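Local structure of malonyl acyl carrier protein transacylase (Streptococcus pneumoniae, 3IM8) at residues Arg20-Gln25 against Glu295-Leu300. The protein probably transfers the malonyl group from malonyl-CoA to holo acyl carrier protein, a step in fatty acid synthesis. Sequence-based numbering, arbitrary orientation.
Sequences RDFYDQ and EDQASL
With chi1 of 53°, Asp21 holds CG between its backbone N and carbonyl carbon; chi1 of -67° sets Phe22 CG anti to the carbonyl carbon, and the far end of the ring comes up to the backbone of Glu295 and Asp296. Asp21 OD2 lies 3.3 Å from Asp296 CB and accepts from Gln297 N at 2.9 Å, a bent bond (139°) whose donor stands above the carboxylate plane. The other oxygen, OD1, accepts from Phe22 N and from a water that also donates to Glu295 O; bonds at both oxygens limit the rotation of the carboxylate. Gln297 opens the C-terminal helix 297-304, which follows the edge strand 290-294 of the parallel sheet in this acyltransferase fold, and Asp296 is its N-cap: Asp296 OD1 accepts from Ser299 N at 3.0 Å and, from the opposite face of the carboxylate plane, from Ser299 OG. Phe22 CZ approaches Asp296 O obliquely, at 3.0 Å, and Gln297 OE1 lies near the ring plane at the edge, 3.5 Å from Phe22 CE1. Leu300 CB packs 4.0 Å from Phe22 CE1, and the apolar cluster continues into helix 58-78, where Phe22 touches Ile72 and Leu75 and Leu300 touches Leu76.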
loop_
_atom_site.group_PDB
_atom_site.type_symbol
_atom_site.label_atom_id
_atom_site.label_comp_id
_atom_site.label_asym_id
_atom_site.label_seq_id
_atom_site.Cartn_x
_atom_site.Cartn_y
_atom_site.Cartn_z
ATOM N N ARG A 20 -14.151 13.446 2.921
ATOM C CA ARG A 20 -15.288 14.126 3.598
ATOM C C ARG A 20 -16.348 14.615 2.601
ATOM O O ARG A 20 -17.552 14.505 2.879
ATOM C CB ARG A 20 -14.826 15.309 4.496
ATOM C CG ARG A 20 -16.014 16.095 5.136
ATOM C CD ARG A 20 -16.489 15.400 6.374
ATOM N NE ARG A 20 -17.899 15.681 6.650
ATOM C CZ ARG A 20 -18.491 15.536 7.850
ATOM N NH1 ARG A 20 -19.791 15.759 7.965
ATOM N NH2 ARG A 20 -17.791 15.160 8.943
ATOM N N ASP A 21 -15.904 15.187 1.467
ATOM C CA ASP A 21 -16.820 15.545 0.359
ATOM C C ASP A 21 -17.729 14.359 -0.060
ATOM O O ASP A 21 -18.987 14.469 -0.084
ATOM C CB ASP A 21 -16.046 16.156 -0.833
ATOM C CG ASP A 21 -14.864 15.287 -1.337
ATOM O OD1 ASP A 21 -14.562 14.215 -0.800
ATOM O OD2 ASP A 21 -14.197 15.708 -2.304
ATOM N N PHE A 22 -17.110 13.219 -0.338
ATOM C CA PHE A 22 -17.855 12.010 -0.685
ATOM C C PHE A 22 -18.781 11.606 0.445
ATOM O O PHE A 22 -19.907 11.214 0.170
ATOM C CB PHE A 22 -16.922 10.853 -0.991
ATOM C CG PHE A 22 -16.112 11.041 -2.227
ATOM C CD1 PHE A 22 -16.599 11.808 -3.308
ATOM C CD2 PHE A 22 -14.861 10.415 -2.358
ATOM C CE1 PHE A 22 -15.835 11.926 -4.474
ATOM C CE2 PHE A 22 -14.104 10.547 -3.534
ATOM C CZ PHE A 22 -14.585 11.306 -4.570
ATOM N N TYR A 23 -18.311 11.711 1.698
ATOM C CA TYR A 23 -19.055 11.259 2.887
ATOM C C TYR A 23 -20.418 11.937 3.079
ATOM O O TYR A 23 -21.425 11.247 3.352
ATOM C CB TYR A 23 -18.187 11.363 4.176
ATOM C CG TYR A 23 -18.859 11.014 5.521
ATOM C CD1 TYR A 23 -18.616 9.774 6.139
ATOM C CD2 TYR A 23 -19.685 11.950 6.203
ATOM C CE1 TYR A 23 -19.184 9.443 7.371
ATOM C CE2 TYR A 23 -20.280 11.624 7.477
ATOM C CZ TYR A 23 -19.997 10.377 8.022
ATOM O OH TYR A 23 -20.517 10.010 9.179
ATOM N N ASP A 24 -20.437 13.261 2.935
ATOM C CA ASP A 24 -21.647 14.051 3.046
ATOM C C ASP A 24 -22.615 13.855 1.861
ATOM O O ASP A 24 -23.861 13.886 2.025
ATOM C CB ASP A 24 -21.261 15.519 3.191
ATOM C CG ASP A 24 -20.630 15.808 4.519
ATOM O OD1 ASP A 24 -21.121 15.299 5.527
ATOM O OD2 ASP A 24 -19.651 16.551 4.575
ATOM N N GLN A 25 -22.038 13.614 0.687
ATOM C CA GLN A 25 -22.780 13.586 -0.572
ATOM C C GLN A 25 -23.336 12.213 -0.955
ATOM O O GLN A 25 -24.362 12.133 -1.600
ATOM C CB GLN A 25 -21.911 14.057 -1.718
ATOM C CG GLN A 25 -22.646 13.934 -3.028
ATOM C CD GLN A 25 -22.196 14.950 -3.989
ATOM O OE1 GLN A 25 -21.174 15.596 -3.779
ATOM N NE2 GLN A 25 -22.945 15.118 -5.071
ATOM N N GLU A 295 -9.834 10.560 -5.689
ATOM C CA GLU A 295 -9.681 10.772 -4.224
ATOM C C GLU A 295 -10.660 11.830 -3.649
ATOM O O GLU A 295 -10.799 11.946 -2.434
ATOM C CB GLU A 295 -8.239 11.202 -3.888
ATOM C CG GLU A 295 -7.937 12.603 -4.386
ATOM C CD GLU A 295 -6.568 13.079 -4.027
ATOM O OE1 GLU A 295 -5.972 12.562 -3.065
ATOM O OE2 GLU A 295 -6.054 13.948 -4.745
ATOM N N ASP A 296 -11.326 12.591 -4.531
ATOM C CA ASP A 296 -12.190 13.739 -4.166
ATOM C C ASP A 296 -13.219 14.086 -5.290
ATOM O O ASP A 296 -13.275 13.406 -6.317
ATOM C CB ASP A 296 -11.351 14.976 -3.766
ATOM C CG ASP A 296 -10.466 15.498 -4.894
ATOM O OD1 ASP A 296 -10.629 15.054 -6.046
ATOM O OD2 ASP A 296 -9.552 16.313 -4.629
ATOM N N GLN A 297 -14.043 15.113 -5.105
ATOM C CA GLN A 297 -15.148 15.368 -6.047
ATOM C C GLN A 297 -14.576 15.700 -7.398
ATOM O O GLN A 297 -14.983 15.123 -8.422
ATOM C CB GLN A 297 -16.138 16.472 -5.576
ATOM C CG GLN A 297 -17.500 16.437 -6.382
ATOM C CD GLN A 297 -18.256 15.118 -6.184
ATOM O OE1 GLN A 297 -18.156 14.487 -5.117
ATOM N NE2 GLN A 297 -19.023 14.691 -7.204
ATOM N N ALA A 298 -13.579 16.581 -7.418
ATOM C CA ALA A 298 -12.961 16.962 -8.717
ATOM C C ALA A 298 -12.454 15.755 -9.513
ATOM O O ALA A 298 -12.789 15.585 -10.683
ATOM C CB ALA A 298 -11.804 17.989 -8.494
ATOM N N SER A 299 -11.649 14.906 -8.868
ATOM C CA SER A 299 -11.108 13.706 -9.546
ATOM C C SER A 299 -12.202 12.689 -9.966
ATOM O O SER A 299 -12.049 11.946 -10.980
ATOM C CB SER A 299 -9.974 13.041 -8.704
ATOM O OG SER A 299 -10.347 12.746 -7.355
ATOM N N LEU A 300 -13.302 12.662 -9.213
ATOM C CA LEU A 300 -14.446 11.788 -9.539
ATOM C C LEU A 300 -15.056 12.263 -10.877
ATOM O O LEU A 300 -15.267 11.460 -11.795
ATOM C CB LEU A 300 -15.515 11.848 -8.430
ATOM C CG LEU A 300 -16.662 10.810 -8.317
ATOM C CD1 LEU A 300 -18.036 11.404 -8.306
ATOM C CD2 LEU A 300 -16.578 9.539 -9.247
HETATM O O HOH W 1 -12.085 13.445 -0.612
#